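Local coordinates for 3-oxoadipate enol-lactonase (Burkholderia xenovorans, PDB 2XUA), which probably hydrolyses the enol-lactone of 3-oxoadipate in the bacterial breakdown of catechol-type aromatic compounds, at residues D19-N33 with V46-T60. Sequence-based numbering, arbitrary orientation.
Sequences DGERHGNAPWIVLSN and VAALSKHFRVLRYDT
Strands 28-32 and 54-58 run parallel, their short axes 4.8 Å apart and inclined by 21°, with Trp28, Ile29 and Val30 paired to Arg54, Val55 and Leu56. With helix 43-52 they form a beta-alpha-beta crossover of the alpha/beta hydrolase sheet, and Asp19, the end of strand 12-19, flanks strand 54-58 as the antiparallel, hydrogen-bonded partner of Val55. On the sheet face that carries Ile29 and Val55, Ile29 CG1 stands anti to the backbone N (chi1 -174°) and extends CD1 to Leu49 CD2 of the helix, 3.7 Å away, while Leu31 CD1 rests between Leu49, Val55 and Arg57 CG.

On the face of Trp28 and Arg54, the Arg54 side chain runs into the loop 20-27. Its CB sits over the six-membered ring of Trp28 in a CH-pi contact, 3.6 Å from the centroid. A bend at chi3 (-71°) then brings the guanidinium between Gly24 O, over the centre of one face, and Trp28 NE1 on the opposite face. In its own plane, NE and NH2 both grip Ala26 O, side-on, at 2.8 and 3.0 Å, and NH1 reaches Arg22 O, so backbone carbonyls fix the group's rotation.

Asp19 OD2 receives Arg57 NH2 on its syn side at 2.7 Å, a salt bridge doubled by a water that links OD2 to Arg57 NE. Across the subunit interface Asp176 of the second subunit forms a salt bridge with Arg57 NH2, and His180 of that subunit is hydrogen-bonded to Asp19 OD1. Toward the C-terminal ends of the strands, Ser32 OG and Tyr58 OH share a 2.7 Å hydrogen bond, and a water joins Ser32 OG to Asn33 O and Thr60 OG1.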
# COMPACT_ATOMS: atom_id res chain seq x y z
N ASP B 19 -14.63 1.53 -4.65
CA ASP B 19 -14.53 0.78 -5.91
C ASP B 19 -15.92 0.30 -6.33
O ASP B 19 -16.83 0.27 -5.52
CB ASP B 19 -13.56 -0.41 -5.76
CG ASP B 19 -12.14 0.00 -5.46
OD1 ASP B 19 -11.35 0.08 -6.44
OD2 ASP B 19 -11.81 0.23 -4.24
N GLY B 20 -16.05 -0.08 -7.61
CA GLY B 20 -17.35 -0.37 -8.20
C GLY B 20 -17.91 0.96 -8.73
O GLY B 20 -17.33 2.01 -8.53
N GLU B 21 -19.04 0.93 -9.41
CA GLU B 21 -19.57 2.16 -10.06
C GLU B 21 -20.24 3.01 -8.97
O GLU B 21 -21.28 2.63 -8.49
CB GLU B 21 -20.61 1.73 -11.10
CG GLU B 21 -20.21 1.94 -12.57
CD GLU B 21 -18.75 1.61 -12.90
OE1 GLU B 21 -18.00 2.56 -13.30
OE2 GLU B 21 -18.36 0.43 -12.76
N ARG B 22 -19.66 4.13 -8.57
CA ARG B 22 -20.04 4.71 -7.24
C ARG B 22 -21.49 5.31 -7.22
O ARG B 22 -22.17 5.34 -6.17
CB ARG B 22 -18.88 5.54 -6.60
CG ARG B 22 -18.93 7.07 -6.29
CD ARG B 22 -20.18 7.50 -5.61
NE ARG B 22 -20.13 8.47 -4.50
CZ ARG B 22 -21.12 8.46 -3.59
NH1 ARG B 22 -22.08 7.56 -3.73
NH2 ARG B 22 -21.17 9.30 -2.55
N HIS B 23 -21.98 5.65 -8.43
CA HIS B 23 -23.41 6.04 -8.62
C HIS B 23 -24.35 4.98 -9.18
O HIS B 23 -25.50 5.28 -9.61
CB HIS B 23 -23.47 7.37 -9.39
CG HIS B 23 -22.86 8.48 -8.60
ND1 HIS B 23 -23.35 8.84 -7.35
CD2 HIS B 23 -21.75 9.22 -8.80
CE1 HIS B 23 -22.61 9.81 -6.86
NE2 HIS B 23 -21.63 10.06 -7.71
N GLY B 24 -23.87 3.73 -9.16
CA GLY B 24 -24.71 2.60 -9.54
C GLY B 24 -25.71 2.27 -8.45
O GLY B 24 -25.84 2.98 -7.42
N ASN B 25 -26.40 1.15 -8.67
CA ASN B 25 -27.49 0.73 -7.78
C ASN B 25 -27.16 -0.52 -6.97
O ASN B 25 -28.05 -1.10 -6.38
CB ASN B 25 -28.78 0.59 -8.58
CG ASN B 25 -28.87 -0.68 -9.43
OD1 ASN B 25 -29.97 -1.15 -9.67
ND2 ASN B 25 -27.76 -1.19 -9.92
N ALA B 26 -25.90 -0.98 -7.00
CA ALA B 26 -25.59 -2.25 -6.30
C ALA B 26 -25.57 -1.90 -4.82
O ALA B 26 -25.30 -0.74 -4.46
CB ALA B 26 -24.25 -2.79 -6.73
N PRO B 27 -25.85 -2.90 -3.95
CA PRO B 27 -25.73 -2.68 -2.52
C PRO B 27 -24.29 -2.26 -2.18
O PRO B 27 -23.33 -2.68 -2.85
CB PRO B 27 -26.01 -4.07 -1.91
CG PRO B 27 -26.53 -4.95 -3.02
CD PRO B 27 -26.04 -4.31 -4.30
N TRP B 28 -24.16 -1.49 -1.12
CA TRP B 28 -22.86 -1.11 -0.59
C TRP B 28 -22.28 -2.22 0.28
O TRP B 28 -23.03 -2.98 0.90
CB TRP B 28 -23.02 0.13 0.25
CG TRP B 28 -22.98 1.38 -0.55
CD1 TRP B 28 -24.05 2.15 -0.89
CD2 TRP B 28 -21.82 2.07 -1.02
NE1 TRP B 28 -23.63 3.25 -1.59
CE2 TRP B 28 -22.27 3.21 -1.72
CE3 TRP B 28 -20.45 1.80 -0.99
CZ2 TRP B 28 -21.39 4.10 -2.37
CZ3 TRP B 28 -19.54 2.73 -1.61
CH2 TRP B 28 -20.02 3.85 -2.29
N ILE B 29 -20.95 -2.31 0.32
CA ILE B 29 -20.23 -3.07 1.36
C ILE B 29 -19.15 -2.17 1.93
O ILE B 29 -18.48 -1.44 1.15
CB ILE B 29 -19.73 -4.46 0.91
CG1 ILE B 29 -19.13 -5.22 2.10
CG2 ILE B 29 -18.75 -4.32 -0.27
CD1 ILE B 29 -18.53 -6.59 1.67
N VAL B 30 -19.03 -2.14 3.27
CA VAL B 30 -17.97 -1.34 3.92
C VAL B 30 -17.03 -2.35 4.52
O VAL B 30 -17.47 -3.32 5.12
CB VAL B 30 -18.56 -0.48 5.08
CG1 VAL B 30 -17.44 0.23 5.91
CG2 VAL B 30 -19.58 0.54 4.52
N LEU B 31 -15.73 -2.16 4.33
CA LEU B 31 -14.75 -3.14 4.88
C LEU B 31 -14.09 -2.39 6.04
O LEU B 31 -13.81 -1.20 5.90
CB LEU B 31 -13.71 -3.42 3.78
CG LEU B 31 -14.34 -4.09 2.54
CD1 LEU B 31 -13.25 -4.52 1.48
CD2 LEU B 31 -15.18 -5.31 2.98
N SER B 32 -13.72 -3.08 7.12
CA SER B 32 -13.03 -2.39 8.20
C SER B 32 -11.80 -3.16 8.65
O SER B 32 -11.85 -4.37 8.79
CB SER B 32 -14.04 -2.14 9.34
OG SER B 32 -13.39 -1.33 10.32
N ASN B 33 -10.67 -2.46 8.77
CA ASN B 33 -9.33 -3.06 8.79
C ASN B 33 -8.95 -3.56 10.22
O ASN B 33 -9.56 -3.22 11.23
CB ASN B 33 -8.24 -2.02 8.46
CG ASN B 33 -8.48 -1.23 7.18
OD1 ASN B 33 -7.90 -0.16 6.98
ND2 ASN B 33 -9.36 -1.71 6.34
N VAL B 46 -11.06 -6.86 -3.52
CA VAL B 46 -11.75 -5.72 -4.18
C VAL B 46 -12.43 -6.08 -5.52
O VAL B 46 -13.60 -5.75 -5.77
CB VAL B 46 -10.77 -4.53 -4.33
CG1 VAL B 46 -11.39 -3.43 -5.26
CG2 VAL B 46 -10.40 -3.98 -2.88
N ALA B 47 -11.70 -6.83 -6.32
CA ALA B 47 -12.18 -7.25 -7.65
C ALA B 47 -13.49 -8.05 -7.56
O ALA B 47 -14.47 -7.70 -8.21
CB ALA B 47 -11.10 -8.05 -8.40
N ALA B 48 -13.52 -9.11 -6.76
CA ALA B 48 -14.70 -9.91 -6.62
C ALA B 48 -15.85 -9.15 -5.96
O ALA B 48 -17.00 -9.37 -6.31
CB ALA B 48 -14.41 -11.24 -5.85
N LEU B 49 -15.57 -8.25 -5.02
CA LEU B 49 -16.65 -7.56 -4.35
C LEU B 49 -17.26 -6.47 -5.23
O LEU B 49 -18.45 -6.26 -5.20
CB LEU B 49 -16.17 -6.95 -3.05
CG LEU B 49 -15.93 -7.91 -1.87
CD1 LEU B 49 -15.23 -7.03 -0.82
CD2 LEU B 49 -17.23 -8.52 -1.26
N SER B 50 -16.42 -5.81 -6.02
CA SER B 50 -16.82 -4.81 -7.03
C SER B 50 -17.75 -5.32 -8.06
O SER B 50 -18.33 -4.52 -8.76
CB SER B 50 -15.57 -4.39 -7.90
OG SER B 50 -14.80 -3.57 -7.08
N LYS B 51 -17.79 -6.64 -8.25
CA LYS B 51 -18.68 -7.21 -9.23
C LYS B 51 -20.11 -7.17 -8.71
O LYS B 51 -21.05 -6.96 -9.48
CB LYS B 51 -18.29 -8.62 -9.57
CG LYS B 51 -16.93 -8.64 -10.24
CD LYS B 51 -16.82 -9.72 -11.28
CE LYS B 51 -16.81 -11.12 -10.68
NZ LYS B 51 -16.12 -12.04 -11.64
N HIS B 52 -20.25 -7.29 -7.40
CA HIS B 52 -21.56 -7.39 -6.79
C HIS B 52 -21.98 -6.19 -5.99
O HIS B 52 -23.14 -6.08 -5.73
CB HIS B 52 -21.59 -8.65 -5.93
CG HIS B 52 -21.32 -9.88 -6.72
ND1 HIS B 52 -22.25 -10.43 -7.58
CD2 HIS B 52 -20.19 -10.62 -6.86
CE1 HIS B 52 -21.71 -11.47 -8.20
NE2 HIS B 52 -20.46 -11.62 -7.76
N PHE B 53 -21.05 -5.33 -5.60
CA PHE B 53 -21.25 -4.26 -4.62
C PHE B 53 -20.57 -3.00 -5.04
O PHE B 53 -19.62 -3.04 -5.86
CB PHE B 53 -20.68 -4.69 -3.22
CG PHE B 53 -21.33 -5.91 -2.68
CD1 PHE B 53 -22.63 -5.84 -2.14
CD2 PHE B 53 -20.70 -7.15 -2.78
CE1 PHE B 53 -23.25 -6.96 -1.70
CE2 PHE B 53 -21.35 -8.30 -2.32
CZ PHE B 53 -22.65 -8.19 -1.81
N ARG B 54 -21.02 -1.88 -4.46
CA ARG B 54 -20.19 -0.70 -4.35
C ARG B 54 -19.38 -0.85 -3.03
O ARG B 54 -19.95 -1.20 -1.99
CB ARG B 54 -21.01 0.61 -4.35
CG ARG B 54 -21.65 0.85 -5.73
CD ARG B 54 -22.64 1.99 -5.68
NE ARG B 54 -23.85 1.62 -4.94
CZ ARG B 54 -24.69 2.53 -4.45
NH1 ARG B 54 -24.40 3.84 -4.61
NH2 ARG B 54 -25.77 2.11 -3.79
N VAL B 55 -18.05 -0.69 -3.15
CA VAL B 55 -17.11 -0.93 -2.07
C VAL B 55 -16.56 0.30 -1.44
O VAL B 55 -15.97 1.17 -2.11
CB VAL B 55 -15.94 -1.83 -2.53
CG1 VAL B 55 -15.10 -2.19 -1.27
CG2 VAL B 55 -16.50 -3.14 -3.20
N LEU B 56 -16.71 0.40 -0.13
CA LEU B 56 -16.05 1.41 0.63
C LEU B 56 -15.00 0.84 1.56
O LEU B 56 -15.32 -0.05 2.40
CB LEU B 56 -17.10 2.17 1.47
CG LEU B 56 -16.63 3.24 2.42
CD1 LEU B 56 -15.85 4.34 1.60
CD2 LEU B 56 -17.84 3.88 3.19
N ARG B 57 -13.78 1.34 1.43
CA ARG B 57 -12.69 1.04 2.38
C ARG B 57 -12.25 2.33 3.03
O ARG B 57 -12.41 3.43 2.43
CB ARG B 57 -11.49 0.45 1.64
CG ARG B 57 -11.74 -0.97 1.19
CD ARG B 57 -10.46 -1.43 0.43
NE ARG B 57 -10.48 -0.89 -0.93
CZ ARG B 57 -9.39 -0.78 -1.74
NH1 ARG B 57 -8.19 -1.10 -1.32
NH2 ARG B 57 -9.51 -0.36 -3.00
N TYR B 58 -11.62 2.24 4.20
CA TYR B 58 -11.16 3.44 4.84
C TYR B 58 -10.01 3.08 5.78
O TYR B 58 -9.83 1.92 6.14
CB TYR B 58 -12.34 4.14 5.59
CG TYR B 58 -12.78 3.41 6.82
CD1 TYR B 58 -12.40 3.85 8.11
CD2 TYR B 58 -13.62 2.30 6.74
CE1 TYR B 58 -12.79 3.13 9.27
CE2 TYR B 58 -14.01 1.59 7.88
CZ TYR B 58 -13.57 2.00 9.13
OH TYR B 58 -13.97 1.31 10.23
N ASP B 59 -9.21 4.08 6.11
CA ASP B 59 -8.18 3.93 7.13
C ASP B 59 -8.81 4.30 8.47
O ASP B 59 -9.24 5.44 8.70
CB ASP B 59 -6.97 4.80 6.81
CG ASP B 59 -6.11 4.20 5.68
OD1 ASP B 59 -6.35 3.05 5.33
OD2 ASP B 59 -5.20 4.84 5.13
N THR B 60 -8.84 3.32 9.36
CA THR B 60 -9.36 3.56 10.72
C THR B 60 -8.59 4.72 11.35
O THR B 60 -7.43 4.95 11.07
CB THR B 60 -9.15 2.26 11.54
OG1 THR B 60 -9.85 1.17 10.91
CG2 THR B 60 -9.69 2.42 13.02
O HOH W 1 -12.89 0.34 -1.90
O HOH W 2 -11.26 -0.62 4.74
O HOH W 3 -11.15 -1.00 11.82
O HOH W 4 -10.78 0.39 8.34